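Local coordinates for restriction endonuclease AspBHI (Azoarcus sp., PDB 4OC8), which acts as a modification-dependent restriction endonuclease, probably binding and cutting DNA through a nuclease domain of the PD-(D/E)XK type, at residues A[274-284]-A[320-328]; A[252-260]-A[299-307]. All blocks are in the same frame, centred on the assembly; numbering follows the deposited sequence.

Interaction 1: A[274-284]-A[320-328]; sequences RPWRDGGRDGI and RLISRIKHR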
loop_
_atom_site.group_PDB
_atom_site.type_symbol
_atom_site.label_atom_id
_atom_site.label_comp_id
_atom_site.label_asym_id
_atom_site.label_seq_id
_atom_site.Cartn_x
_atom_site.Cartn_y
_atom_site.Cartn_z
ATOM N N ARG A 274 0.890 -20.373 -13.043
ATOM C CA ARG A 274 1.361 -21.304 -12.022
ATOM C C ARG A 274 0.346 -22.421 -11.811
ATOM O O ARG A 274 -0.660 -22.221 -11.142
ATOM C CB ARG A 274 1.594 -20.579 -10.694
ATOM C CG ARG A 274 2.771 -19.631 -10.689
ATOM C CD ARG A 274 2.709 -18.698 -9.492
ATOM N NE ARG A 274 2.513 -19.396 -8.221
ATOM C CZ ARG A 274 3.490 -19.978 -7.533
ATOM N NH1 ARG A 274 4.731 -19.968 -8.006
ATOM N NH2 ARG A 274 3.225 -20.579 -6.381
ATOM N N PRO A 275 0.610 -23.598 -12.393
ATOM C CA PRO A 275 -0.257 -24.774 -12.254
ATOM C C PRO A 275 -0.563 -25.090 -10.790
ATOM O O PRO A 275 0.349 -25.181 -9.966
ATOM C CB PRO A 275 0.586 -25.894 -12.866
ATOM C CG PRO A 275 1.459 -25.200 -13.846
ATOM C CD PRO A 275 1.795 -23.886 -13.218
ATOM N N TRP A 276 -1.844 -25.248 -10.476
ATOM C CA TRP A 276 -2.253 -25.585 -9.121
ATOM C C TRP A 276 -2.919 -26.966 -9.062
ATOM O O TRP A 276 -3.228 -27.566 -10.096
ATOM C CB TRP A 276 -3.176 -24.503 -8.563
ATOM C CG TRP A 276 -3.166 -24.426 -7.074
ATOM C CD1 TRP A 276 -2.095 -24.142 -6.274
ATOM C CD2 TRP A 276 -4.279 -24.622 -6.199
ATOM N NE1 TRP A 276 -2.474 -24.154 -4.954
ATOM C CE2 TRP A 276 -3.812 -24.448 -4.881
ATOM C CE3 TRP A 276 -5.628 -24.931 -6.401
ATOM C CZ2 TRP A 276 -4.644 -24.575 -3.771
ATOM C CZ3 TRP A 276 -6.453 -25.056 -5.298
ATOM C CH2 TRP A 276 -5.959 -24.879 -4.000
ATOM N N ARG A 277 -3.143 -27.454 -7.846
ATOM C CA ARG A 277 -3.575 -28.832 -7.616
ATOM C C ARG A 277 -4.920 -29.226 -8.246
ATOM O O ARG A 277 -5.105 -30.380 -8.625
ATOM C CB ARG A 277 -3.565 -29.151 -6.113
ATOM C CG ARG A 277 -4.679 -28.486 -5.316
ATOM C CD ARG A 277 -4.451 -28.595 -3.808
ATOM N NE ARG A 277 -5.607 -28.118 -3.051
ATOM C CZ ARG A 277 -5.599 -27.866 -1.745
ATOM N NH1 ARG A 277 -4.486 -28.040 -1.043
ATOM N NH2 ARG A 277 -6.702 -27.435 -1.142
ATOM N N ASP A 278 -5.851 -28.286 -8.373
ATOM C CA ASP A 278 -7.166 -28.628 -8.919
ATOM C C ASP A 278 -7.250 -28.540 -10.445
ATOM O O ASP A 278 -8.339 -28.594 -11.019
ATOM C CB ASP A 278 -8.289 -27.807 -8.264
ATOM C CG ASP A 278 -8.175 -26.309 -8.527
ATOM O OD1 ASP A 278 -7.308 -25.876 -9.317
ATOM O OD2 ASP A 278 -8.980 -25.556 -7.937
ATOM N N GLY A 279 -6.101 -28.394 -11.096
ATOM C CA GLY A 279 -6.065 -28.287 -12.541
ATOM C C GLY A 279 -6.105 -26.854 -13.024
ATOM O O GLY A 279 -5.801 -26.570 -14.183
ATOM N N GLY A 280 -6.487 -25.947 -12.132
ATOM C CA GLY A 280 -6.495 -24.531 -12.445
ATOM C C GLY A 280 -5.123 -23.919 -12.240
ATOM O O GLY A 280 -4.130 -24.631 -12.062
ATOM N N ARG A 281 -5.063 -22.592 -12.263
ATOM C CA ARG A 281 -3.813 -21.893 -11.996
ATOM C C ARG A 281 -3.822 -21.192 -10.634
ATOM O O ARG A 281 -4.877 -20.897 -10.077
ATOM C CB ARG A 281 -3.488 -20.914 -13.126
ATOM C CG ARG A 281 -3.046 -21.592 -14.412
ATOM C CD ARG A 281 -3.962 -21.247 -15.576
ATOM N NE ARG A 281 -3.269 -20.490 -16.615
ATOM C CZ ARG A 281 -3.348 -19.170 -16.755
ATOM N NH1 ARG A 281 -4.097 -18.453 -15.926
ATOM N NH2 ARG A 281 -2.683 -18.563 -17.728
ATOM N N ASP A 282 -2.626 -20.958 -10.102
ATOM C CA ASP A 282 -2.434 -20.252 -8.844
ATOM C C ASP A 282 -1.738 -18.919 -9.102
ATOM O O ASP A 282 -0.523 -18.802 -8.935
ATOM C CB ASP A 282 -1.593 -21.098 -7.888
ATOM C CG ASP A 282 -1.236 -20.363 -6.616
ATOM O OD1 ASP A 282 -2.044 -19.523 -6.168
ATOM O OD2 ASP A 282 -0.132 -20.615 -6.081
ATOM N N GLY A 283 -2.510 -17.912 -9.501
ATOM C CA GLY A 283 -1.951 -16.603 -9.785
ATOM C C GLY A 283 -1.472 -15.892 -8.537
ATOM O O GLY A 283 -2.198 -15.812 -7.552
ATOM N N ILE A 284 -0.245 -15.381 -8.566
ATOM C CA ILE A 284 0.272 -14.630 -7.427
ATOM C C ILE A 284 0.838 -13.281 -7.831
ATOM O O ILE A 284 1.174 -13.052 -8.995
ATOM C CB ILE A 284 1.358 -15.399 -6.637
ATOM C CG1 ILE A 284 2.610 -15.598 -7.487
ATOM C CG2 ILE A 284 0.815 -16.713 -6.100
ATOM C CD1 ILE A 284 3.768 -16.178 -6.719
ATOM N N ARG A 320 -11.298 -21.444 -1.902
ATOM C CA ARG A 320 -10.119 -21.684 -2.746
ATOM C C ARG A 320 -9.010 -20.650 -2.482
ATOM O O ARG A 320 -7.850 -21.004 -2.205
ATOM C CB ARG A 320 -10.486 -21.702 -4.234
ATOM C CG ARG A 320 -9.326 -22.111 -5.131
ATOM C CD ARG A 320 -9.746 -22.296 -6.584
ATOM N NE ARG A 320 -8.671 -22.887 -7.383
ATOM C CZ ARG A 320 -7.771 -22.186 -8.068
ATOM N NH1 ARG A 320 -7.814 -20.862 -8.059
ATOM N NH2 ARG A 320 -6.827 -22.807 -8.762
ATOM N N LEU A 321 -9.379 -19.372 -2.555
ATOM C CA LEU A 321 -8.444 -18.276 -2.318
ATOM C C LEU A 321 -7.881 -18.298 -0.895
ATOM O O LEU A 321 -6.687 -18.073 -0.683
ATOM C CB LEU A 321 -9.125 -16.935 -2.603
ATOM C CG LEU A 321 -8.331 -15.674 -2.256
ATOM C CD1 LEU A 321 -7.011 -15.658 -3.005
ATOM C CD2 LEU A 321 -9.141 -14.412 -2.555
ATOM N N ILE A 322 -8.750 -18.574 0.072
ATOM C CA ILE A 322 -8.350 -18.657 1.469
ATOM C C ILE A 322 -7.279 -19.724 1.633
ATOM O O ILE A 322 -6.275 -19.510 2.313
ATOM C CB ILE A 322 -9.547 -18.994 2.382
ATOM C CG1 ILE A 322 -10.606 -17.898 2.300
ATOM C CG2 ILE A 322 -9.095 -19.156 3.822
ATOM C CD1 ILE A 322 -10.111 -16.553 2.747
ATOM N N SER A 323 -7.489 -20.870 0.994
ATOM C CA SER A 323 -6.512 -21.948 1.058
ATOM C C SER A 323 -5.231 -21.561 0.324
ATOM O O SER A 323 -4.147 -22.045 0.653
ATOM C CB SER A 323 -7.085 -23.238 0.475
ATOM O OG SER A 323 -6.750 -23.361 -0.894
ATOM N N ARG A 324 -5.353 -20.685 -0.669
ATOM C CA ARG A 324 -4.165 -20.225 -1.391
ATOM C C ARG A 324 -3.390 -19.088 -0.710
ATOM O O ARG A 324 -2.265 -18.783 -1.115
ATOM C CB ARG A 324 -4.510 -19.851 -2.836
ATOM C CG ARG A 324 -4.707 -21.058 -3.738
ATOM C CD ARG A 324 -5.233 -20.669 -5.105
ATOM N NE ARG A 324 -4.435 -19.616 -5.717
ATOM C CZ ARG A 324 -4.945 -18.509 -6.243
ATOM N NH1 ARG A 324 -6.258 -18.317 -6.238
ATOM N NH2 ARG A 324 -4.146 -17.597 -6.777
ATOM N N ILE A 325 -3.969 -18.459 0.313
ATOM C CA ILE A 325 -3.260 -17.363 0.988
ATOM C C ILE A 325 -2.589 -17.777 2.292
ATOM O O ILE A 325 -2.182 -16.923 3.080
ATOM C CB ILE A 325 -4.168 -16.141 1.274
ATOM C CG1 ILE A 325 -5.271 -16.505 2.266
ATOM C CG2 ILE A 325 -4.743 -15.576 -0.016
ATOM C CD1 ILE A 325 -6.232 -15.388 2.512
ATOM N N LYS A 326 -2.477 -19.083 2.518
ATOM C CA LYS A 326 -1.866 -19.606 3.737
ATOM C C LYS A 326 -0.482 -19.013 3.990
ATOM O O LYS A 326 -0.214 -18.487 5.070
ATOM C CB LYS A 326 -1.765 -21.135 3.678
ATOM C CG LYS A 326 -2.953 -21.895 4.265
ATOM C CD LYS A 326 -2.952 -21.848 5.790
ATOM C CE LYS A 326 -3.842 -22.931 6.388
ATOM N NZ LYS A 326 -5.238 -22.875 5.870
ATOM N N HIS A 327 0.387 -19.094 2.987
ATOM C CA HIS A 327 1.771 -18.655 3.141
ATOM C C HIS A 327 1.998 -17.255 2.589
ATOM O O HIS A 327 3.140 -16.813 2.446
ATOM C CB HIS A 327 2.723 -19.641 2.460
ATOM C CG HIS A 327 2.731 -21.005 3.082
ATOM N ND1 HIS A 327 3.185 -22.122 2.417
ATOM C CD2 HIS A 327 2.342 -21.427 4.309
ATOM C CE1 HIS A 327 3.073 -23.177 3.205
ATOM N NE2 HIS A 327 2.564 -22.783 4.358
ATOM N N ARG A 328 0.911 -16.559 2.280
ATOM C CA ARG A 328 1.005 -15.213 1.727
ATOM C C ARG A 328 0.278 -14.208 2.612
ATOM O O ARG A 328 -0.560 -14.581 3.432
ATOM C CB ARG A 328 0.462 -15.189 0.299
ATOM C CG ARG A 328 1.003 -16.331 -0.547
ATOM C CD ARG A 328 1.231 -15.928 -1.986
ATOM N NE ARG A 328 2.410 -16.592 -2.534
ATOM C CZ ARG A 328 2.403 -17.815 -3.051
ATOM N NH1 ARG A 328 1.272 -18.511 -3.090
ATOM N NH2 ARG A 328 3.523 -18.341 -3.529
#
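Arg320 and Arg324, one turn apart near the end of helix 315-324, reach into the loop between strands 269-271 and 284-289 of the PD-(D/E)XK nuclease domain. Two parts fit closely. In the first, Trp276 rests one ring face on the stem of Arg324, whose CG sits 4.0 Å from the centroid of the six-membered ring of Trp276 and 30° off its normal, a CH-pi contact. A bend at chi3 (51°) then swings NE of Arg324 to the salt bridge with OD1 of the buried Asp282, the carboxylate and guanidinium planes standing almost upright to each other; the modelled bond length there is doubtful. Glu303 of strand 294-305 takes NH1 of both arginines.

The solvent side and the Arg328 end are looser. Exposed Arg277 lays its CG over the other face of Trp276, while its NH2 stays 4.1 Å from Ser323 OG. At the other end of the contact, Arg328 turns a guanidinium face to Ile284 CG2. Its NH1 makes a long salt bridge to Asp282 OD2, 3.9 Å, and NH2 of Arg328 stands 3.6 Å from Arg274 NH2, two like charges that share Asp282.

The second close fit is at the exposed turn, where the extended Arg320 grips Asp278 side-on, NE to OD2 at 2.7 Å, the planes 5° apart. Asp278 OD1 receives Arg320 NH2 and also Gly280 N, closing an Asx turn. The same Arg320 NH2 donates to Arg281 O at 3.0 Å, from above the carbonyl plane.

Interaction 2: A[252-260]-A[299-307]; sequences FEACAGALT and DFALEAKCY
Phe252 lays its ring against Ala304 and Cys306 where helix 251-263 crosses strand 294-305, a helix packed on the central sheet of the PD-(D/E)XK-type nuclease domain. The two short axes approach to 8.0 Å with their N-to-C directions 121° apart, so the helix lies across the strand, and one strip of the helix, Phe252, Glu253, Ala256, Gly257 and Thr260, meets Phe300, Leu302, Ala304 and Cys306 in reverse order.

A small bump fills a close-walled hollow. The methyl of Ala304 enters a recess walled by the Phe252 ring, the CA and CG of Glu253 and the methyl of Ala256; its CB is 3.5 Å from Phe252 CE2 and 3.6 Å from Ala256 CB. With chi1 at 175°, the Phe252 ring extends toward the end of the strand, where Cys306 covers one face: CB makes a CH-pi contact and SG a sulfur-aromatic one, 4.2 Å from the ring centroid of Phe252 and 18° off its normal.

One helical turn on, Leu302 is the larger bump. Its CD2 fits into the shallow place left by Gly257, 3.9 Å from the backbone N of Gly257, while CD1 lies alongside Thr260 OG1. Thr260 directs its other branch at Phe300, CG2 to CZ 3.9 Å, closing the row. No direct hydrogen bond crosses this apolar seam; a water at its margin donates to Glu253 OE2 and Ala304 O, and Glu253 also forms a salt bridge with Arg281.

Strand 330-335 continues the floor beneath the helix, Val334 touching Ala256 and Val332 touching Thr260. Helix 374-386 packs on the helix through Cys255, Ala258 and Leu259, and helix 315-324 covers the strand's other face at Ala301 and Glu303.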
loop_
_atom_site.group_PDB
_atom_site.type_symbol
_atom_site.label_atom_id
_atom_site.label_comp_id
_atom_site.label_asym_id
_atom_site.label_seq_id
_atom_site.Cartn_x
_atom_site.Cartn_y
_atom_site.Cartn_z
ATOM N N PHE A 252 -9.337 -14.306 -18.459
ATOM C CA PHE A 252 -9.874 -13.283 -17.572
ATOM C C PHE A 252 -8.914 -12.946 -16.440
ATOM O O PHE A 252 -8.860 -11.800 -15.992
ATOM C CB PHE A 252 -11.223 -13.698 -16.994
ATOM C CG PHE A 252 -11.765 -12.728 -15.991
ATOM C CD1 PHE A 252 -12.170 -11.464 -16.382
ATOM C CD2 PHE A 252 -11.868 -13.077 -14.658
ATOM C CE1 PHE A 252 -12.672 -10.565 -15.463
ATOM C CE2 PHE A 252 -12.366 -12.184 -13.732
ATOM C CZ PHE A 252 -12.768 -10.924 -14.136
ATOM N N GLU A 253 -8.154 -13.943 -15.987
ATOM C CA GLU A 253 -7.157 -13.714 -14.947
ATOM C C GLU A 253 -6.239 -12.554 -15.324
ATOM O O GLU A 253 -5.983 -11.667 -14.505
ATOM C CB GLU A 253 -6.349 -14.982 -14.682
ATOM C CG GLU A 253 -7.206 -16.147 -14.227
ATOM C CD GLU A 253 -6.412 -17.421 -14.067
ATOM O OE1 GLU A 253 -5.162 -17.341 -14.086
ATOM O OE2 GLU A 253 -7.040 -18.497 -13.931
ATOM N N ALA A 254 -5.790 -12.539 -16.576
ATOM C CA ALA A 254 -4.960 -11.446 -17.065
ATOM C C ALA A 254 -5.666 -10.128 -16.806
ATOM O O ALA A 254 -5.102 -9.226 -16.181
ATOM C CB ALA A 254 -4.661 -11.611 -18.543
ATOM N N CYS A 255 -6.916 -10.042 -17.252
ATOM C CA CYS A 255 -7.728 -8.854 -17.033
ATOM C C CYS A 255 -7.758 -8.503 -15.549
ATOM O O CYS A 255 -7.537 -7.344 -15.168
ATOM C CB CYS A 255 -9.147 -9.072 -17.556
ATOM S SG CYS A 255 -10.277 -7.724 -17.185
ATOM N N ALA A 256 -7.983 -9.517 -14.713
ATOM C CA ALA A 256 -8.048 -9.291 -13.279
ATOM C C ALA A 256 -6.750 -8.626 -12.846
ATOM O O ALA A 256 -6.768 -7.586 -12.176
ATOM C CB ALA A 256 -8.262 -10.592 -12.542
ATOM N N GLY A 257 -5.634 -9.199 -13.295
ATOM C CA GLY A 257 -4.317 -8.669 -12.991
ATOM C C GLY A 257 -4.244 -7.193 -13.314
ATOM O O GLY A 257 -3.831 -6.391 -12.474
ATOM N N ALA A 258 -4.706 -6.826 -14.506
ATOM C CA ALA A 258 -4.643 -5.438 -14.929
ATOM C C ALA A 258 -5.424 -4.582 -13.938
ATOM O O ALA A 258 -4.910 -3.580 -13.421
ATOM C CB ALA A 258 -5.181 -5.285 -16.335
ATOM N N LEU A 259 -6.640 -5.023 -13.624
ATOM C CA LEU A 259 -7.487 -4.301 -12.688
ATOM C C LEU A 259 -6.784 -4.187 -11.343
ATOM O O LEU A 259 -6.819 -3.133 -10.698
ATOM C CB LEU A 259 -8.841 -4.996 -12.542
ATOM C CG LEU A 259 -9.792 -4.810 -13.725
ATOM C CD1 LEU A 259 -10.948 -5.799 -13.657
ATOM C CD2 LEU A 259 -10.312 -3.379 -13.744
ATOM N N THR A 260 -6.097 -5.259 -10.954
ATOM C CA THR A 260 -5.378 -5.263 -9.692
ATOM C C THR A 260 -4.343 -4.143 -9.691
ATOM O O THR A 260 -4.258 -3.385 -8.728
ATOM C CB THR A 260 -4.744 -6.638 -9.400
ATOM O OG1 THR A 260 -5.770 -7.551 -8.988
ATOM C CG2 THR A 260 -3.702 -6.543 -8.302
ATOM N N ASP A 299 3.581 -10.661 -0.563
ATOM C CA ASP A 299 2.975 -11.407 -1.656
ATOM C C ASP A 299 1.476 -11.563 -1.451
ATOM O O ASP A 299 0.999 -11.624 -0.318
ATOM C CB ASP A 299 3.652 -12.768 -1.851
ATOM C CG ASP A 299 3.858 -13.522 -0.543
ATOM O OD1 ASP A 299 3.229 -13.158 0.472
ATOM O OD2 ASP A 299 4.652 -14.489 -0.535
ATOM N N PHE A 300 0.729 -11.609 -2.548
ATOM C CA PHE A 300 -0.702 -11.880 -2.453
ATOM C C PHE A 300 -1.160 -12.910 -3.470
ATOM O O PHE A 300 -0.533 -13.086 -4.506
ATOM C CB PHE A 300 -1.530 -10.599 -2.591
ATOM C CG PHE A 300 -1.371 -9.910 -3.914
ATOM C CD1 PHE A 300 -0.321 -9.030 -4.133
ATOM C CD2 PHE A 300 -2.277 -10.127 -4.935
ATOM C CE1 PHE A 300 -0.172 -8.387 -5.349
ATOM C CE2 PHE A 300 -2.134 -9.486 -6.156
ATOM C CZ PHE A 300 -1.081 -8.614 -6.362
ATOM N N ALA A 301 -2.256 -13.595 -3.166
ATOM C CA ALA A 301 -2.824 -14.553 -4.107
ATOM C C ALA A 301 -3.994 -13.921 -4.845
ATOM O O ALA A 301 -4.823 -13.255 -4.240
ATOM C CB ALA A 301 -3.266 -15.815 -3.387
ATOM N N LEU A 302 -4.054 -14.131 -6.153
ATOM C CA LEU A 302 -5.126 -13.586 -6.974
ATOM C C LEU A 302 -6.145 -14.670 -7.325
ATOM O O LEU A 302 -5.780 -15.815 -7.600
ATOM C CB LEU A 302 -4.548 -12.969 -8.246
ATOM C CG LEU A 302 -5.527 -12.307 -9.216
ATOM C CD1 LEU A 302 -6.277 -11.181 -8.535
ATOM C CD2 LEU A 302 -4.799 -11.793 -10.448
ATOM N N GLU A 303 -7.422 -14.310 -7.298
ATOM C CA GLU A 303 -8.489 -15.220 -7.693
ATOM C C GLU A 303 -9.476 -14.440 -8.536
ATOM O O GLU A 303 -9.981 -13.406 -8.107
ATOM C CB GLU A 303 -9.192 -15.809 -6.468
ATOM C CG GLU A 303 -10.346 -16.750 -6.803
ATOM C CD GLU A 303 -9.887 -18.136 -7.247
ATOM O OE1 GLU A 303 -8.905 -18.659 -6.675
ATOM O OE2 GLU A 303 -10.513 -18.706 -8.167
ATOM N N ALA A 304 -9.740 -14.919 -9.744
ATOM C CA ALA A 304 -10.609 -14.192 -10.661
ATOM C C ALA A 304 -11.785 -15.044 -11.105
ATOM O O ALA A 304 -11.609 -16.093 -11.723
ATOM C CB ALA A 304 -9.824 -13.705 -11.854
ATOM N N LYS A 305 -12.987 -14.585 -10.784
ATOM C CA LYS A 305 -14.195 -15.324 -11.111
ATOM C C LYS A 305 -15.064 -14.548 -12.088
ATOM O O LYS A 305 -15.747 -13.605 -11.704
ATOM C CB LYS A 305 -14.990 -15.646 -9.840
ATOM C CG LYS A 305 -14.216 -16.455 -8.803
ATOM C CD LYS A 305 -13.673 -17.760 -9.382
ATOM C CE LYS A 305 -14.785 -18.694 -9.826
ATOM N NZ LYS A 305 -14.243 -19.988 -10.328
ATOM N N CYS A 306 -15.038 -14.958 -13.350
ATOM C CA CYS A 306 -15.851 -14.332 -14.385
ATOM C C CYS A 306 -17.270 -14.898 -14.360
ATOM O O CYS A 306 -17.551 -15.917 -14.987
ATOM C CB CYS A 306 -15.221 -14.560 -15.758
ATOM S SG CYS A 306 -15.645 -13.317 -16.974
ATOM N N TYR A 307 -18.159 -14.224 -13.635
ATOM C CA TYR A 307 -19.527 -14.695 -13.435
ATOM C C TYR A 307 -20.567 -13.732 -13.997
ATOM O O TYR A 307 -20.297 -12.545 -14.189
ATOM C CB TYR A 307 -19.819 -14.872 -11.944
ATOM C CG TYR A 307 -19.308 -16.150 -11.333
ATOM C CD1 TYR A 307 -18.362 -16.929 -11.983
ATOM C CD2 TYR A 307 -19.785 -16.588 -10.107
ATOM C CE1 TYR A 307 -17.895 -18.105 -11.419
ATOM C CE2 TYR A 307 -19.330 -17.759 -9.538
ATOM C CZ TYR A 307 -18.384 -18.516 -10.197
ATOM O OH TYR A 307 -17.926 -19.688 -9.631
HETATM O O HOH W 1 -10.058 -17.853 -13.623
#

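In the fold
Strand 294-305 belongs to interaction 2; helix 251-263 covers one of its faces and helix 315-324, which carries part of interaction 1, the other. The centres lie 12 Å apart and the segments alternate along the chain. Arg324 NH2 probably hydrogen-bonds to Leu302 O (2.6 Å), a second tie besides that of Arg281 to the helix. The probable catalytic centre lies on the interaction-1 side of the strand, turned away from helix 251-263: Asp282, Glu303 and Lys305 match the acidic and (D/E)XK positions of this family. Asp282 OD1 is 6.9 Å from Glu303 OE1, and Glu303 OE2 is 4.5 Å from Lys305 NZ. Interaction 1 would supply the first acid, interaction 2 the other two residues.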